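Local atomic coordinates of tannase (Fusobacterium nucleatum subsp. nucleatum ATCC 25586, PDB entry 6YQ4), a protein that probably hydrolyses gallotannins, acting as a tannase of the alpha/beta-hydrolase class, and binds a magnesium ion. Residues A[303-306]-A[307-311]; A[311-314]-A[315-319]; A[480-483]-A[484-488]. All blocks are in the same frame, centred on the assembly; numbering follows the deposited sequence.

Contact 1 of 3, residues A[303-306]-A[307-311]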
# COMPACT_ATOMS: atom_id res chain seq x y z
N LEU A 303 16.38 -7.20 10.45
CA LEU A 303 16.09 -7.28 9.02
C LEU A 303 16.75 -8.49 8.39
O LEU A 303 16.14 -9.17 7.56
CB LEU A 303 16.56 -6.02 8.31
CG LEU A 303 15.78 -4.74 8.49
CD1 LEU A 303 15.94 -3.96 7.20
CD2 LEU A 303 14.34 -5.06 8.75
N SER A 304 18.01 -8.75 8.75
CA SER A 304 18.71 -9.86 8.14
C SER A 304 18.00 -11.18 8.44
O SER A 304 18.05 -12.10 7.63
CB SER A 304 20.16 -9.89 8.63
OG SER A 304 20.27 -10.56 9.88
N ILE A 305 17.30 -11.26 9.57
CA ILE A 305 16.60 -12.50 9.90
C ILE A 305 15.38 -12.68 9.01
O ILE A 305 15.06 -13.80 8.60
CB ILE A 305 16.23 -12.52 11.40
CG1 ILE A 305 17.51 -12.51 12.23
CG2 ILE A 305 15.46 -13.75 11.73
CD1 ILE A 305 17.28 -12.34 13.73
N ILE A 306 14.69 -11.59 8.67
CA ILE A 306 13.63 -11.65 7.66
C ILE A 306 14.15 -12.28 6.38
O ILE A 306 13.49 -13.13 5.77
CB ILE A 306 13.06 -10.25 7.39
CG1 ILE A 306 12.31 -9.71 8.58
CG2 ILE A 306 12.15 -10.24 6.17
CD1 ILE A 306 11.95 -8.26 8.32
N ILE A 307 15.34 -11.85 5.93
CA ILE A 307 15.89 -12.40 4.70
C ILE A 307 16.28 -13.86 4.91
O ILE A 307 15.96 -14.72 4.08
CB ILE A 307 17.07 -11.55 4.20
CG1 ILE A 307 16.62 -10.12 3.87
CG2 ILE A 307 17.73 -12.16 2.97
CD1 ILE A 307 15.59 -10.06 2.76
N ARG A 308 16.94 -14.18 6.04
CA ARG A 308 17.28 -15.57 6.35
C ARG A 308 16.05 -16.45 6.29
O ARG A 308 16.07 -17.53 5.70
CB ARG A 308 17.92 -15.68 7.73
CG ARG A 308 18.28 -17.11 8.14
CD ARG A 308 18.46 -17.29 9.67
NE ARG A 308 17.18 -17.27 10.37
CZ ARG A 308 17.04 -17.11 11.68
NH1 ARG A 308 18.11 -16.94 12.44
NH2 ARG A 308 15.82 -17.11 12.23
N ASN A 309 14.96 -15.98 6.89
CA ASN A 309 13.72 -16.74 6.87
C ASN A 309 13.18 -16.87 5.46
O ASN A 309 12.70 -17.94 5.07
CB ASN A 309 12.69 -16.08 7.78
CG ASN A 309 12.92 -16.40 9.25
OD1 ASN A 309 13.82 -17.18 9.63
ND2 ASN A 309 12.10 -15.79 10.09
N SER A 310 13.26 -15.79 4.67
CA SER A 310 12.84 -15.86 3.27
C SER A 310 13.66 -16.88 2.49
O SER A 310 13.09 -17.74 1.80
CB SER A 310 12.95 -14.48 2.62
OG SER A 310 12.65 -14.57 1.23
N ALA A 311 15.00 -16.79 2.54
CA ALA A 311 15.83 -17.73 1.78
C ALA A 311 15.66 -19.18 2.26
O ALA A 311 15.78 -20.11 1.45
CB ALA A 311 17.30 -17.32 1.87
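Residues 303-306 and 307-311 are successive turns of helix 298-316, joined by four i to i+4 bonds in which Ile307 N, Arg308 N, Asn309 N and Ser310 N donate to the carbonyl oxygens of Leu303, Ser304, Ile305 and Ile306. The spread is small: Ile307 N to Leu303 O is the longest at 3.2 Å, whereas Asn309 N lies 2.8 Å from Ile305 O with an N-H...O angle of 165°. Ile305 and Arg308 extend alongside each other from adjacent turns. Ile305 CG2 sits over one face of the guanidinium, displaced toward its rim, and comes within 3.4 Å of Arg308 NH2. The Arg308 chain leaves the helix with CG anti to the backbone N and then bends at chi3 (74°), which carries its head back over that methyl. In the guanidinium plane, Asn309 OD1 takes a hydrogen bond from Arg308 NH2 at 3.3 Å and a weak one from Arg308 NE, which leaves the head held at an edge by Asn309 and covered on one face by Ile305. Leu303 and Ile307 face Leu340 of helix 340-344, Arg308 lies on Val335 and Val338 of strand 335-338, and Ile306 touches Ala470. Ser304 OG bonds back to Thr301 O, and Ser310 OG bonds to Ala470 O.

Contact 2 of 3, residues A[311-314]-A[315-319]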
# COMPACT_ATOMS: atom_id res chain seq x y z
N ALA A 311 15.00 -16.79 2.54
CA ALA A 311 15.83 -17.73 1.78
C ALA A 311 15.66 -19.18 2.26
O ALA A 311 15.78 -20.11 1.45
CB ALA A 311 17.30 -17.32 1.87
N ASN A 312 15.37 -19.40 3.54
CA ASN A 312 15.18 -20.78 3.98
C ASN A 312 13.86 -21.37 3.51
O ASN A 312 13.78 -22.57 3.25
CB ASN A 312 15.28 -20.86 5.49
CG ASN A 312 16.69 -20.97 5.94
OD1 ASN A 312 17.53 -21.49 5.20
ND2 ASN A 312 16.97 -20.47 7.14
N ARG A 313 12.81 -20.54 3.40
CA ARG A 313 11.59 -21.03 2.78
C ARG A 313 11.83 -21.37 1.32
O ARG A 313 11.35 -22.40 0.83
CB ARG A 313 10.47 -19.99 2.93
CG ARG A 313 9.19 -20.33 2.17
CD ARG A 313 8.02 -19.47 2.69
NE ARG A 313 7.61 -19.89 4.04
CZ ARG A 313 7.82 -19.18 5.16
NH1 ARG A 313 7.40 -19.65 6.33
NH2 ARG A 313 8.44 -18.01 5.11
N ALA A 314 12.59 -20.53 0.62
CA ALA A 314 12.88 -20.79 -0.79
C ALA A 314 13.59 -22.13 -0.95
O ALA A 314 13.22 -22.93 -1.81
CB ALA A 314 13.73 -19.66 -1.37
N LEU A 315 14.61 -22.38 -0.12
CA LEU A 315 15.30 -23.66 -0.15
C LEU A 315 14.32 -24.83 0.02
O LEU A 315 14.35 -25.79 -0.75
CB LEU A 315 16.38 -23.69 0.92
CG LEU A 315 17.60 -22.82 0.61
CD1 LEU A 315 18.63 -22.88 1.73
CD2 LEU A 315 18.21 -23.24 -0.72
N ARG A 316 13.44 -24.75 1.02
CA ARG A 316 12.48 -25.84 1.24
C ARG A 316 11.61 -26.07 0.02
O ARG A 316 11.11 -27.19 -0.18
CB ARG A 316 11.61 -25.55 2.46
CG ARG A 316 12.35 -25.60 3.79
CD ARG A 316 11.37 -25.60 4.95
NE ARG A 316 10.62 -24.35 5.03
CZ ARG A 316 11.08 -23.25 5.61
NH1 ARG A 316 10.34 -22.14 5.64
NH2 ARG A 316 12.28 -23.27 6.17
N GLU A 317 11.42 -25.04 -0.82
CA GLU A 317 10.60 -25.12 -2.02
C GLU A 317 11.41 -25.41 -3.27
O GLU A 317 10.86 -25.39 -4.38
CB GLU A 317 9.81 -23.82 -2.22
CG GLU A 317 8.75 -23.56 -1.18
CD GLU A 317 8.27 -22.14 -1.22
OE1 GLU A 317 7.30 -21.80 -0.51
OE2 GLU A 317 8.87 -21.35 -1.97
N GLY A 318 12.71 -25.66 -3.13
CA GLY A 318 13.54 -25.90 -4.29
C GLY A 318 13.81 -24.70 -5.15
O GLY A 318 14.16 -24.86 -6.32
N LYS A 319 13.65 -23.49 -4.63
CA LYS A 319 13.91 -22.31 -5.44
C LYS A 319 15.40 -21.96 -5.40
O LYS A 319 16.15 -22.39 -4.52
CB LYS A 319 13.08 -21.12 -4.96
CG LYS A 319 11.58 -21.28 -5.18
CD LYS A 319 10.80 -20.09 -4.66
CE LYS A 319 9.38 -20.07 -5.21
NZ LYS A 319 8.84 -18.68 -5.26
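Ala314 O accepts two backbone hydrogen bonds across the last turn of helix 298-316, from Glu317 N and from Lys319 N, each at 2.9 Å and from opposite faces of its carbonyl plane. The Lys319 bond is nearly straight; Glu317 N, an additional i to i+3 donor, makes a clearly bent one from well above that plane. A Schellman motif closes the helix: Lys319 N to Ala314 O is its 6-to-1 bond, Gly318 N to Leu315 O, at 2.9 Å, its 5-to-2 bond, and Gly318 reverses the chain with phi at 71°. Ala314 CB meets Lys319 CB at 3.9 Å, an apolar touch across that reversal. Earlier in the turn Leu315 N and Arg316 N keep regular i to i+4 bonds to Ala311 O and Asn312 O. A turn about CG-CD swings the Arg316 head back along the helix, one face resting on Asn312 O and Arg313 CA. Arg316 NH1 lies 3.9 Å from Arg313 NE over a face of the second guanidinium, the two planes nearly perpendicular. Glu317 OE1 is 3.6 Å from Arg313 CG but 4.9 Å from Arg313 NE, too far for a salt bridge, and could offset this like-charge approach only electrostatically. Further out, Asn312 OD1 accepts from Val335 N, while Ala311 and Ala314 both touch Trp472.

Contact 3 of 3, residues A[480-483]-A[484-488]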
# COMPACT_ATOMS: atom_id res chain seq x y z
N TYR A 480 -0.03 -12.01 -6.11
CA TYR A 480 0.63 -13.13 -6.76
C TYR A 480 0.45 -14.43 -6.00
O TYR A 480 0.97 -15.47 -6.42
CB TYR A 480 2.12 -12.83 -6.94
CG TYR A 480 2.71 -12.19 -5.71
CD1 TYR A 480 2.82 -10.81 -5.63
CD2 TYR A 480 3.15 -12.95 -4.64
CE1 TYR A 480 3.35 -10.21 -4.53
CE2 TYR A 480 3.67 -12.35 -3.52
CZ TYR A 480 3.76 -10.98 -3.47
OH TYR A 480 4.29 -10.35 -2.37
N ASP A 481 -0.32 -14.40 -4.91
CA ASP A 481 -0.46 -15.51 -3.97
C ASP A 481 -1.91 -15.61 -3.50
O ASP A 481 -2.19 -15.76 -2.30
CB ASP A 481 0.47 -15.30 -2.77
CG ASP A 481 0.22 -13.95 -2.07
OD1 ASP A 481 0.67 -13.78 -0.92
OD2 ASP A 481 -0.44 -13.07 -2.68
N LEU A 482 -2.86 -15.53 -4.43
CA LEU A 482 -4.26 -15.41 -4.02
C LEU A 482 -4.73 -16.60 -3.20
O LEU A 482 -5.63 -16.46 -2.36
CB LEU A 482 -5.18 -15.23 -5.24
CG LEU A 482 -4.98 -13.89 -5.95
CD1 LEU A 482 -6.04 -13.66 -7.02
CD2 LEU A 482 -4.97 -12.75 -4.95
N GLU A 483 -4.19 -17.80 -3.44
CA GLU A 483 -4.62 -18.96 -2.67
C GLU A 483 -4.23 -18.79 -1.20
O GLU A 483 -5.08 -18.92 -0.31
CB GLU A 483 -4.04 -20.25 -3.24
CG GLU A 483 -4.15 -21.43 -2.27
CD GLU A 483 -3.88 -22.78 -2.93
OE1 GLU A 483 -4.18 -23.82 -2.30
OE2 GLU A 483 -3.36 -22.80 -4.06
N GLU A 484 -2.98 -18.43 -0.94
CA GLU A 484 -2.55 -18.13 0.43
C GLU A 484 -3.32 -16.96 1.03
O GLU A 484 -3.69 -16.99 2.21
CB GLU A 484 -1.05 -17.86 0.45
CG GLU A 484 -0.30 -18.83 -0.42
CD GLU A 484 1.19 -18.75 -0.24
OE1 GLU A 484 1.90 -18.50 -1.26
OE2 GLU A 484 1.66 -18.93 0.91
N LEU A 485 -3.55 -15.90 0.24
CA LEU A 485 -4.21 -14.71 0.76
C LEU A 485 -5.59 -15.05 1.29
O LEU A 485 -5.96 -14.62 2.39
CB LEU A 485 -4.32 -13.63 -0.31
CG LEU A 485 -5.20 -12.44 0.09
CD1 LEU A 485 -4.64 -11.76 1.32
CD2 LEU A 485 -5.32 -11.42 -1.04
N PHE A 486 -6.36 -15.82 0.53
CA PHE A 486 -7.72 -16.12 0.96
C PHE A 486 -7.75 -17.24 1.99
O PHE A 486 -8.76 -17.41 2.70
CB PHE A 486 -8.59 -16.40 -0.27
CG PHE A 486 -9.05 -15.13 -0.99
CD1 PHE A 486 -10.21 -14.47 -0.60
CD2 PHE A 486 -8.29 -14.58 -2.01
CE1 PHE A 486 -10.61 -13.30 -1.23
CE2 PHE A 486 -8.69 -13.41 -2.65
CZ PHE A 486 -9.85 -12.76 -2.26
N ASN A 487 -6.66 -18.00 2.13
CA ASN A 487 -6.52 -18.86 3.29
C ASN A 487 -6.41 -18.02 4.56
O ASN A 487 -7.10 -18.28 5.56
CB ASN A 487 -5.29 -19.76 3.12
CG ASN A 487 -5.54 -20.89 2.12
OD1 ASN A 487 -6.67 -21.33 1.91
ND2 ASN A 487 -4.47 -21.36 1.50
N TRP A 488 -5.57 -16.97 4.53
CA TRP A 488 -5.43 -16.05 5.66
C TRP A 488 -6.74 -15.37 6.00
O TRP A 488 -7.11 -15.27 7.18
CB TRP A 488 -4.35 -15.02 5.34
CG TRP A 488 -4.14 -14.01 6.42
CD1 TRP A 488 -3.42 -14.17 7.56
CD2 TRP A 488 -4.66 -12.68 6.46
NE1 TRP A 488 -3.45 -13.03 8.31
CE2 TRP A 488 -4.21 -12.09 7.66
CE3 TRP A 488 -5.46 -11.92 5.60
CZ2 TRP A 488 -4.54 -10.79 8.03
CZ3 TRP A 488 -5.77 -10.62 5.96
CH2 TRP A 488 -5.31 -10.07 7.17
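This is a local contact within the first turns of helix 482-493, the C-terminal helix, which packs on the central mixed sheet of an alpha/beta-hydrolase fold. Three i to i+4 bonds establish the helix: Leu485 N to Asp481 O at 2.9 Å, Phe486 N to Leu482 O and Asn487 N to Glu483 O, both at 3.0 Å. Asp481 stands at the N-cap, yet its carboxylate makes no capping bond. A chi1 of 56° tucks it over its own backbone, where OD1 forms a salt bridge to Arg437 on strand 435-439 and OD2 a hydrogen bond to Tyr206 OH. On the apolar side Leu482 CD2 meets Leu485 CD2 at 4.1 Å and Phe486 CE2 at 4.4 Å. The Phe486 ring presents its edge to Leu482 O, in plane, with Phe486 CD2 3.3 Å away; it also meets the rings of Phe74, Tyr103 and Tyr109. On the exposed side Glu483 CG lies 3.8 Å from Asn487 ND2, with carboxylate and amide planes 65° apart. Glu484 OE1 comes 4.9 Å from Asp481 OD1; the salt bridge to Arg437, which Glu484 also touches, probably eases this like-charge approach, while acidic groups would suit the N-terminal end of the helix.

How the contacts relate
Contacts 1 and 2 are consecutive pieces of helix 298-316: they share Ala311, their centres lie about 12 Å apart, and the second carries the helix to its C-terminal end. Contact 3 follows much later in the chain, at the start of helix 482-493. Its centre is about 21 Å from that of contact 1 and about 18 Å from that of contact 2, with nearest atoms about 10 and 6 Å away and no touch. The intervening link is the segment after strand 465-469, the sheet's last strand: Ala470 and Trp472 meet helix 298-316, and Pro471 meets Tyr480. The connection thus packs against helix 298-316 before the chain enters helix 482-493, which lies on the sheet.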